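Local coordinates for protein GDP-6-deoxy-D-mannose reductase (Pseudomonas aeruginosa, PDB 6X3B) that probably reduces GDP-4-dehydro-6-deoxy-D-mannose to GDP-rhamnose with NADPH, a step in making the lipopolysaccharide O-antigen, at residues A[32-37]-A[227-232]; A[58-63]-A[79-84]; A[102-107]-A[156-161]. All blocks are in the same frame, centred on the assembly; numbering follows the deposited sequence.

Interaction 1 (A[32-37]-A[227-232]); sequences GFVGKH and DVLSAY. With NDP (NADPH dihydro-nicotinamide-adenine-dinucleotide phosphate), chain E.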
# COMPACT_ATOMS: atom_id res chain seq x y z
N GLY A 32 -1.19 -18.73 -16.19
CA GLY A 32 -1.39 -19.20 -14.83
C GLY A 32 -2.74 -19.88 -14.65
O GLY A 32 -3.48 -20.14 -15.60
N PHE A 33 -3.07 -20.13 -13.37
CA PHE A 33 -4.29 -20.86 -13.00
C PHE A 33 -5.54 -20.15 -13.50
O PHE A 33 -6.33 -20.71 -14.26
CB PHE A 33 -4.32 -21.04 -11.47
CG PHE A 33 -5.69 -21.34 -10.90
CD1 PHE A 33 -6.47 -22.38 -11.39
CD2 PHE A 33 -6.18 -20.57 -9.85
CE1 PHE A 33 -7.73 -22.65 -10.86
CE2 PHE A 33 -7.43 -20.84 -9.30
CZ PHE A 33 -8.21 -21.88 -9.80
N VAL A 34 -5.72 -18.89 -13.11
CA VAL A 34 -6.92 -18.15 -13.48
C VAL A 34 -6.90 -17.81 -14.97
O VAL A 34 -7.94 -17.89 -15.65
CB VAL A 34 -7.05 -16.89 -12.60
CG1 VAL A 34 -8.24 -16.04 -13.08
CG2 VAL A 34 -7.23 -17.29 -11.14
N GLY A 35 -5.73 -17.40 -15.46
CA GLY A 35 -5.56 -17.00 -16.87
C GLY A 35 -6.03 -18.08 -17.83
O GLY A 35 -6.80 -17.75 -18.75
N LYS A 36 -5.60 -19.32 -17.61
CA LYS A 36 -5.98 -20.46 -18.49
C LYS A 36 -7.51 -20.62 -18.49
O LYS A 36 -8.06 -20.90 -19.56
CB LYS A 36 -5.26 -21.74 -18.04
CG LYS A 36 -3.76 -21.73 -18.29
CD LYS A 36 -3.06 -22.94 -17.71
CE LYS A 36 -3.47 -24.23 -18.38
NZ LYS A 36 -2.68 -25.39 -17.89
N HIS A 37 -8.14 -20.48 -17.33
CA HIS A 37 -9.62 -20.58 -17.24
C HIS A 37 -10.26 -19.39 -17.97
O HIS A 37 -11.32 -19.58 -18.58
CB HIS A 37 -10.06 -20.66 -15.78
CG HIS A 37 -9.94 -22.03 -15.20
ND1 HIS A 37 -10.77 -23.06 -15.58
CD2 HIS A 37 -9.08 -22.55 -14.30
CE1 HIS A 37 -10.44 -24.15 -14.92
NE2 HIS A 37 -9.40 -23.86 -14.13
N ASP A 227 -16.97 -18.31 -11.56
CA ASP A 227 -17.71 -17.18 -11.00
C ASP A 227 -16.79 -16.00 -10.75
O ASP A 227 -17.19 -14.84 -10.93
CB ASP A 227 -18.42 -17.59 -9.71
CG ASP A 227 -19.70 -18.37 -9.98
OD1 ASP A 227 -20.34 -18.13 -11.03
OD2 ASP A 227 -20.06 -19.23 -9.16
N VAL A 228 -15.53 -16.27 -10.37
CA VAL A 228 -14.54 -15.21 -10.22
C VAL A 228 -14.31 -14.52 -11.56
O VAL A 228 -14.29 -13.29 -11.64
CB VAL A 228 -13.23 -15.77 -9.64
CG1 VAL A 228 -12.18 -14.67 -9.58
CG2 VAL A 228 -13.47 -16.36 -8.26
N LEU A 229 -14.10 -15.31 -12.62
CA LEU A 229 -13.92 -14.73 -13.95
C LEU A 229 -15.11 -13.88 -14.36
O LEU A 229 -14.94 -12.83 -14.99
CB LEU A 229 -13.73 -15.84 -14.98
CG LEU A 229 -12.43 -16.59 -14.78
CD1 LEU A 229 -12.36 -17.68 -15.82
CD2 LEU A 229 -11.30 -15.59 -14.91
N SER A 230 -16.31 -14.37 -14.10
CA SER A 230 -17.48 -13.64 -14.56
C SER A 230 -17.60 -12.31 -13.83
O SER A 230 -18.02 -11.30 -14.42
CB SER A 230 -18.73 -14.49 -14.37
OG SER A 230 -19.90 -13.71 -14.46
N ALA A 231 -17.19 -12.28 -12.57
CA ALA A 231 -17.14 -11.03 -11.83
C ALA A 231 -16.17 -10.05 -12.46
O ALA A 231 -16.46 -8.86 -12.53
CB ALA A 231 -16.77 -11.30 -10.36
N TYR A 232 -14.98 -10.53 -12.91
CA TYR A 232 -14.01 -9.60 -13.51
C TYR A 232 -14.54 -8.99 -14.79
O TYR A 232 -14.36 -7.79 -15.05
CB TYR A 232 -12.67 -10.30 -13.81
CG TYR A 232 -11.92 -10.83 -12.61
CD1 TYR A 232 -12.29 -10.49 -11.31
CD2 TYR A 232 -10.85 -11.70 -12.78
CE1 TYR A 232 -11.61 -11.01 -10.20
CE2 TYR A 232 -10.14 -12.22 -11.70
CZ TYR A 232 -10.52 -11.87 -10.41
OH TYR A 232 -9.84 -12.37 -9.31
PA NDP E . -0.43 -18.17 -10.95
O1A NDP E . 0.74 -18.11 -10.04
O2A NDP E . -1.05 -19.49 -11.23
O5B NDP E . -0.07 -17.45 -12.34
C5B NDP E . 0.83 -16.31 -12.32
C4B NDP E . 1.02 -15.82 -13.74
O4B NDP E . 1.90 -14.67 -13.73
C3B NDP E . 1.66 -16.83 -14.71
O3B NDP E . 1.03 -16.77 -15.98
C2B NDP E . 3.11 -16.37 -14.77
O2B NDP E . 3.70 -16.72 -16.02
C1B NDP E . 2.94 -14.86 -14.65
N9A NDP E . 4.13 -14.16 -14.19
C8A NDP E . 4.77 -14.34 -12.98
N7A NDP E . 5.82 -13.57 -12.84
C5A NDP E . 5.88 -12.85 -14.02
C6A NDP E . 6.77 -11.86 -14.48
N6A NDP E . 7.80 -11.45 -13.75
N1A NDP E . 6.55 -11.34 -15.71
C2A NDP E . 5.50 -11.78 -16.41
N3A NDP E . 4.60 -12.70 -16.08
C4A NDP E . 4.84 -13.20 -14.86
O3 NDP E . -1.57 -17.19 -10.39
PN NDP E . -3.15 -17.40 -10.25
O1N NDP E . -3.73 -17.57 -11.62
O2N NDP E . -3.40 -18.47 -9.24
O5D NDP E . -3.61 -15.99 -9.65
C5D NDP E . -4.07 -14.96 -10.56
C4D NDP E . -4.24 -13.67 -9.80
O4D NDP E . -5.24 -13.86 -8.77
C3D NDP E . -2.99 -13.15 -9.08
O3D NDP E . -2.91 -11.73 -9.16
C2D NDP E . -3.21 -13.64 -7.65
O2D NDP E . -2.52 -12.86 -6.69
C1D NDP E . -4.72 -13.51 -7.51
N1N NDP E . -5.28 -14.44 -6.48
C2N NDP E . -5.36 -15.79 -6.71
C3N NDP E . -6.00 -16.63 -5.85
C7N NDP E . -5.82 -18.09 -6.03
O7N NDP E . -6.32 -18.87 -5.22
N7N NDP E . -5.12 -18.51 -7.08
C4N NDP E . -6.85 -16.04 -4.78
C5N NDP E . -6.64 -14.59 -4.59
C6N NDP E . -5.72 -13.95 -5.28
P2B NDP E . 4.93 -17.75 -15.83
O1X NDP E . 5.45 -18.02 -17.22
O2X NDP E . 5.96 -17.06 -14.96
O3X NDP E . 4.36 -18.99 -15.17
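Val34 and Leu229 are the main meeting point of two helix segments, 33-37 and 227-232. The segment axes cross at -76° and come no nearer than 10.6 Å, so side chains must bridge the gap. The two side chains run past each other in opposite directions. Val34 CG1 lies 3.6 Å from Leu229 CD2. CG1 stands anti to the Val34 backbone N (chi1 174°), which leaves CG2 beside that nitrogen and facing the cofactor. One branch of Val34 thus serves the protein and the other serves NADPH.

Leu229 also uses both methyls, but both on the first helix: CD2 meets Val34, and CD1 rests against the backbone of His37, 3.5 Å from His37 C. CD1 also touches His37 CB. The imidazole turns away from this contact. Its NE2 is hydrogen-bonded to Pro184 O, and its ring edge meets Phe33 CD1. Tyr232 touches more lightly: its CE2 is 4.5 Å from Val34 CG1, and the methyl approaches the ring obliquely.

The diphosphate of NADPH sits at the start of helix 33-44, where Gly32 is the N-cap. Val34 N gives NADPH O1N a nearly straight hydrogen bond of 2.8 Å. Phe33 N donates to NADPH O2A at 3.0 Å. The Phe33 ring turns its edge to O2N. Gly32 and Gly35 belong to the GxxGxxG signature of this Rossmann-type family.

The chemistry is therefore divided. Backbone N-H groups, probably helped by the helix dipole, hold the phosphates, while van der Waals contacts, mostly between apolar groups, pack the first turns of this helix against helix 225-238.

Interaction 2 (A[58-63]-A[79-84]); sequences YDLLEP and HLAGQT. With NDP (NADPH dihydro-nicotinamide-adenine-dinucleotide phosphate), chain E.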
# COMPACT_ATOMS: atom_id res chain seq x y z
N TYR A 58 7.09 -12.39 -22.31
CA TYR A 58 7.49 -11.12 -21.71
C TYR A 58 7.73 -11.32 -20.23
O TYR A 58 7.26 -12.28 -19.61
CB TYR A 58 6.44 -10.01 -21.97
CG TYR A 58 5.08 -10.30 -21.39
CD1 TYR A 58 4.13 -11.01 -22.12
CD2 TYR A 58 4.76 -9.88 -20.11
CE1 TYR A 58 2.89 -11.29 -21.57
CE2 TYR A 58 3.53 -10.14 -19.56
CZ TYR A 58 2.59 -10.83 -20.29
OH TYR A 58 1.38 -11.10 -19.72
N ASP A 59 8.52 -10.42 -19.67
CA ASP A 59 8.85 -10.39 -18.26
C ASP A 59 8.51 -9.01 -17.73
O ASP A 59 9.08 -8.02 -18.19
CB ASP A 59 10.33 -10.71 -18.03
CG ASP A 59 10.65 -11.00 -16.58
OD1 ASP A 59 9.97 -10.44 -15.69
OD2 ASP A 59 11.59 -11.79 -16.34
N LEU A 60 7.61 -8.95 -16.75
CA LEU A 60 7.19 -7.67 -16.19
C LEU A 60 8.33 -6.93 -15.51
O LEU A 60 8.28 -5.70 -15.38
CB LEU A 60 6.03 -7.90 -15.22
CG LEU A 60 4.71 -8.24 -15.92
CD1 LEU A 60 3.66 -8.73 -14.95
CD2 LEU A 60 4.19 -7.05 -16.69
N LEU A 61 9.37 -7.66 -15.09
CA LEU A 61 10.58 -7.05 -14.56
C LEU A 61 11.46 -6.40 -15.63
O LEU A 61 12.41 -5.71 -15.26
CB LEU A 61 11.41 -8.12 -13.84
CG LEU A 61 10.77 -8.74 -12.60
CD1 LEU A 61 11.63 -9.89 -12.10
CD2 LEU A 61 10.63 -7.68 -11.53
N GLU A 62 11.19 -6.62 -16.92
CA GLU A 62 12.07 -6.14 -17.98
C GLU A 62 11.28 -5.22 -18.91
O GLU A 62 10.60 -5.71 -19.83
CB GLU A 62 12.66 -7.32 -18.77
CG GLU A 62 14.05 -7.76 -18.31
CD GLU A 62 15.18 -6.80 -18.72
OE1 GLU A 62 15.11 -6.20 -19.82
OE2 GLU A 62 16.15 -6.65 -17.94
N PRO A 63 11.34 -3.90 -18.72
CA PRO A 63 10.57 -2.99 -19.58
C PRO A 63 10.79 -3.19 -21.08
O PRO A 63 9.84 -3.01 -21.85
CB PRO A 63 11.03 -1.61 -19.11
CG PRO A 63 11.35 -1.80 -17.66
CD PRO A 63 11.95 -3.20 -17.57
N HIS A 79 -5.06 -7.51 -15.17
CA HIS A 79 -3.69 -7.77 -14.77
C HIS A 79 -3.74 -8.85 -13.69
O HIS A 79 -4.06 -8.56 -12.54
CB HIS A 79 -3.02 -6.48 -14.27
CG HIS A 79 -1.63 -6.67 -13.75
ND1 HIS A 79 -0.73 -7.56 -14.31
CD2 HIS A 79 -0.98 -6.09 -12.71
CE1 HIS A 79 0.41 -7.51 -13.64
NE2 HIS A 79 0.29 -6.63 -12.66
N LEU A 80 -3.45 -10.09 -14.10
CA LEU A 80 -3.38 -11.25 -13.23
C LEU A 80 -1.96 -11.62 -12.83
O LEU A 80 -1.77 -12.22 -11.77
CB LEU A 80 -4.01 -12.48 -13.92
CG LEU A 80 -5.48 -12.48 -14.31
CD1 LEU A 80 -5.79 -13.60 -15.32
CD2 LEU A 80 -6.32 -12.67 -13.05
N ALA A 81 -0.97 -11.28 -13.65
CA ALA A 81 0.35 -11.87 -13.53
C ALA A 81 1.08 -11.42 -12.26
O ALA A 81 0.99 -10.26 -11.84
CB ALA A 81 1.21 -11.52 -14.73
N GLY A 82 1.82 -12.34 -11.66
CA GLY A 82 2.62 -11.98 -10.51
C GLY A 82 3.07 -13.20 -9.74
O GLY A 82 2.87 -14.35 -10.15
N GLN A 83 3.67 -12.91 -8.59
CA GLN A 83 4.19 -13.91 -7.67
C GLN A 83 3.08 -14.14 -6.65
O GLN A 83 2.74 -13.23 -5.88
CB GLN A 83 5.48 -13.40 -7.04
CG GLN A 83 6.39 -14.51 -6.47
CD GLN A 83 5.66 -15.36 -5.47
OE1 GLN A 83 5.10 -16.40 -5.80
NE2 GLN A 83 5.58 -14.87 -4.22
N THR A 84 2.47 -15.32 -6.67
CA THR A 84 1.20 -15.49 -5.98
C THR A 84 1.29 -16.46 -4.80
O THR A 84 0.26 -16.79 -4.22
CB THR A 84 0.14 -15.99 -6.95
OG1 THR A 84 0.45 -17.35 -7.33
CG2 THR A 84 0.12 -15.11 -8.21
PA NDP E . -0.43 -18.17 -10.95
O1A NDP E . 0.74 -18.11 -10.04
O2A NDP E . -1.05 -19.49 -11.23
O5B NDP E . -0.07 -17.45 -12.34
C5B NDP E . 0.83 -16.31 -12.32
C4B NDP E . 1.02 -15.82 -13.74
O4B NDP E . 1.90 -14.67 -13.73
C3B NDP E . 1.66 -16.83 -14.71
O3B NDP E . 1.03 -16.77 -15.98
C2B NDP E . 3.11 -16.37 -14.77
O2B NDP E . 3.70 -16.72 -16.02
C1B NDP E . 2.94 -14.86 -14.65
N9A NDP E . 4.13 -14.16 -14.19
C8A NDP E . 4.77 -14.34 -12.98
N7A NDP E . 5.82 -13.57 -12.84
C5A NDP E . 5.88 -12.85 -14.02
C6A NDP E . 6.77 -11.86 -14.48
N6A NDP E . 7.80 -11.45 -13.75
N1A NDP E . 6.55 -11.34 -15.71
C2A NDP E . 5.50 -11.78 -16.41
N3A NDP E . 4.60 -12.70 -16.08
C4A NDP E . 4.84 -13.20 -14.86
O3 NDP E . -1.57 -17.19 -10.39
PN NDP E . -3.15 -17.40 -10.25
O1N NDP E . -3.73 -17.57 -11.62
O2N NDP E . -3.40 -18.47 -9.24
O5D NDP E . -3.61 -15.99 -9.65
C5D NDP E . -4.07 -14.96 -10.56
C4D NDP E . -4.24 -13.67 -9.80
O4D NDP E . -5.24 -13.86 -8.77
C3D NDP E . -2.99 -13.15 -9.08
O3D NDP E . -2.91 -11.73 -9.16
C2D NDP E . -3.21 -13.64 -7.65
O2D NDP E . -2.52 -12.86 -6.69
C1D NDP E . -4.72 -13.51 -7.51
N1N NDP E . -5.28 -14.44 -6.48
C2N NDP E . -5.36 -15.79 -6.71
C3N NDP E . -6.00 -16.63 -5.85
C7N NDP E . -5.82 -18.09 -6.03
O7N NDP E . -6.32 -18.87 -5.22
N7N NDP E . -5.12 -18.51 -7.08
C4N NDP E . -6.85 -16.04 -4.78
C5N NDP E . -6.64 -14.59 -4.59
C6N NDP E . -5.72 -13.95 -5.28
P2B NDP E . 4.93 -17.75 -15.83
O1X NDP E . 5.45 -18.02 -17.22
O2X NDP E . 5.96 -17.06 -14.96
O3X NDP E . 4.36 -18.99 -15.17
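Leu60 reaches His79 and Ala81 through its extended side chain. CG lies anti to the Leu60 carbonyl carbon (chi1 -73°), and CD1 then continues outward (chi2 168°). In His79 the ring carbon CG is anti to the backbone N (chi1 176°), which swings the imidazole toward the leucine. The two side chains pass in opposite directions. Leu60 CD1 ends 3.7 Å from His79 CE1, at the ring edge and near its plane. The same methyl is 3.7 Å from Ala81 CB.

NADPH joins the two segments, with its adenine held by 58-63. Leu60 N gives NADPH N1A an almost straight hydrogen bond of 2.8 Å. Asp59 OD1 accepts from NADPH N6A at 3.1 Å. The same oxygen accepts from Leu61 N, which comes from above the carboxylate plane, and so closes an Asx turn. On the other segment, Gly82 N donates to O4B of the adenosine ribose, and Leu80 O accepts from O3D of the nicotinamide ribose. Thr84 OG1 donates to NADPH O1A of the diphosphate at 2.8 Å.

Both imidazole nitrogens are engaged: ND1 with Thr28 OG1, and NE2 with Thr104 OG1 of helix 93-114. Leu107 of that helix packs on both Leu60 and His79. The contact thus lies where strand 76-79 runs out into its loop, with the end of strand 23-28 at one side and helix 93-114 at another.

Interaction 3 (A[102-107]-A[156-161]); sequences LGTLNL and LAAESL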
# COMPACT_ATOMS: atom_id res chain seq x y z
N LEU A 102 6.69 -3.34 -8.72
CA LEU A 102 7.46 -2.74 -9.80
C LEU A 102 7.06 -3.33 -11.15
O LEU A 102 7.09 -2.64 -12.17
CB LEU A 102 8.95 -2.90 -9.54
CG LEU A 102 9.55 -1.85 -8.59
CD1 LEU A 102 9.35 -0.45 -9.17
CD2 LEU A 102 8.92 -1.90 -7.20
N GLY A 103 6.68 -4.61 -11.18
CA GLY A 103 6.19 -5.19 -12.43
C GLY A 103 4.89 -4.55 -12.88
O GLY A 103 4.70 -4.29 -14.08
N THR A 104 4.00 -4.27 -11.94
CA THR A 104 2.77 -3.56 -12.29
C THR A 104 3.08 -2.16 -12.80
O THR A 104 2.50 -1.70 -13.79
CB THR A 104 1.85 -3.53 -11.08
OG1 THR A 104 1.45 -4.88 -10.80
CG2 THR A 104 0.62 -2.64 -11.35
N LEU A 105 4.04 -1.48 -12.16
CA LEU A 105 4.43 -0.16 -12.64
C LEU A 105 5.02 -0.24 -14.04
O LEU A 105 4.72 0.61 -14.89
CB LEU A 105 5.44 0.47 -11.68
CG LEU A 105 6.06 1.77 -12.22
CD1 LEU A 105 5.03 2.93 -12.30
CD2 LEU A 105 7.26 2.17 -11.39
N ASN A 106 5.88 -1.23 -14.30
CA ASN A 106 6.42 -1.34 -15.65
C ASN A 106 5.31 -1.56 -16.67
O ASN A 106 5.33 -0.96 -17.75
CB ASN A 106 7.45 -2.48 -15.73
CG ASN A 106 8.71 -2.17 -14.96
OD1 ASN A 106 9.04 -1.01 -14.73
ND2 ASN A 106 9.43 -3.23 -14.55
N LEU A 107 4.35 -2.42 -16.35
CA LEU A 107 3.21 -2.61 -17.25
C LEU A 107 2.45 -1.31 -17.48
O LEU A 107 2.11 -0.96 -18.62
CB LEU A 107 2.28 -3.67 -16.67
CG LEU A 107 0.96 -3.87 -17.40
CD1 LEU A 107 1.22 -4.42 -18.80
CD2 LEU A 107 0.12 -4.83 -16.56
N LEU A 156 -1.66 -4.89 -1.74
CA LEU A 156 -2.21 -3.61 -1.32
C LEU A 156 -1.42 -2.45 -1.90
O LEU A 156 -1.99 -1.43 -2.31
CB LEU A 156 -2.23 -3.52 0.22
CG LEU A 156 -3.01 -2.38 0.87
CD1 LEU A 156 -4.48 -2.48 0.44
CD2 LEU A 156 -2.88 -2.43 2.41
N ALA A 157 -0.09 -2.58 -1.93
CA ALA A 157 0.73 -1.53 -2.53
C ALA A 157 0.40 -1.36 -4.01
O ALA A 157 0.29 -0.24 -4.51
CB ALA A 157 2.21 -1.86 -2.33
N ALA A 158 0.21 -2.47 -4.73
CA ALA A 158 -0.09 -2.35 -6.16
C ALA A 158 -1.49 -1.78 -6.39
O ALA A 158 -1.71 -1.06 -7.37
CB ALA A 158 0.05 -3.71 -6.83
N GLU A 159 -2.46 -2.12 -5.53
CA GLU A 159 -3.77 -1.48 -5.56
C GLU A 159 -3.63 0.04 -5.53
O GLU A 159 -4.20 0.75 -6.37
CB GLU A 159 -4.61 -1.91 -4.35
CG GLU A 159 -5.22 -3.29 -4.34
CD GLU A 159 -6.16 -3.46 -3.15
OE1 GLU A 159 -6.58 -2.42 -2.57
OE2 GLU A 159 -6.51 -4.59 -2.78
N SER A 160 -2.89 0.55 -4.54
CA SER A 160 -2.70 1.99 -4.38
C SER A 160 -2.07 2.60 -5.62
O SER A 160 -2.52 3.65 -6.12
CB SER A 160 -1.81 2.26 -3.15
OG SER A 160 -2.33 1.60 -2.02
N LEU A 161 -1.01 1.96 -6.12
CA LEU A 161 -0.35 2.42 -7.33
C LEU A 161 -1.33 2.51 -8.50
O LEU A 161 -1.45 3.56 -9.15
CB LEU A 161 0.82 1.49 -7.68
CG LEU A 161 1.50 1.83 -9.02
CD1 LEU A 161 2.19 3.20 -8.94
CD2 LEU A 161 2.51 0.72 -9.42
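Leu161 and Leu105 make the main apolar contact between helix segments 102-107 and 156-161. Leu161 CG stands anti to its own backbone nitrogen (chi1 174°), and CD2 extends the chain toward the neighbouring helix. That methyl comes 3.7 Å from Leu105 CB and lies 3.8 Å from Leu105 N. It therefore presses on the root of Leu105 and on the helix backbone. Leu105 also packs on Trp165 of helix 150-169 and on Ala94 of the second subunit.

Looser contacts add to this pair. Thr104 CG2 is 4.3 Å from the same Leu161 CD2. Ala158 CB faces Thr104 OG1 at 4.4 Å. Ala158 and Thr104 are also the closest residues along the two backbones, with CA atoms 6.9 Å apart. Tyr122 of strand 119-123 touches both.

The polar groups are satisfied by partners other than the facing segment. The Thr104 hydroxyl is buried and, besides its bond to His79, is hydrogen-bonded to Asn100 O within its own helix. Glu159, whose side chain starts out away from the other helix, forms a salt bridge with Arg177.

The segment axes run in the same general direction, 24° apart and 9.9 Å at closest approach. The second subunit continues the packing: Ala157 meets its counterpart there, Ser160 touches Leu156 of that chain, and Leu102 touches its Gln98. This is consistent with the four-helix bundle, two helices from each chain, by which extended short-chain dehydrogenases/reductases commonly form dimers.

All three contacts are buried, but at different places in the fold. Interaction 1 is nearest the centre of the chain, whereas interaction 3 is on the flank that meets the second subunit. Interactions 1 and 2 share NADPH: the first serves the diphosphate through a helix start, the second mainly the adenine and ribose through loops. They also touch directly, with Leu80 packing on Val34, Gly35 and Tyr232. Interaction 2 packs against helix 93-114, which carries one segment of interaction 3, and Leu60 O is probably hydrogen-bonded to Asn106 ND2 there. Interaction 3 does not touch interaction 1. It is helix packing without cofactor, while the other two combine apolar contacts with cofactor hydrogen bonds.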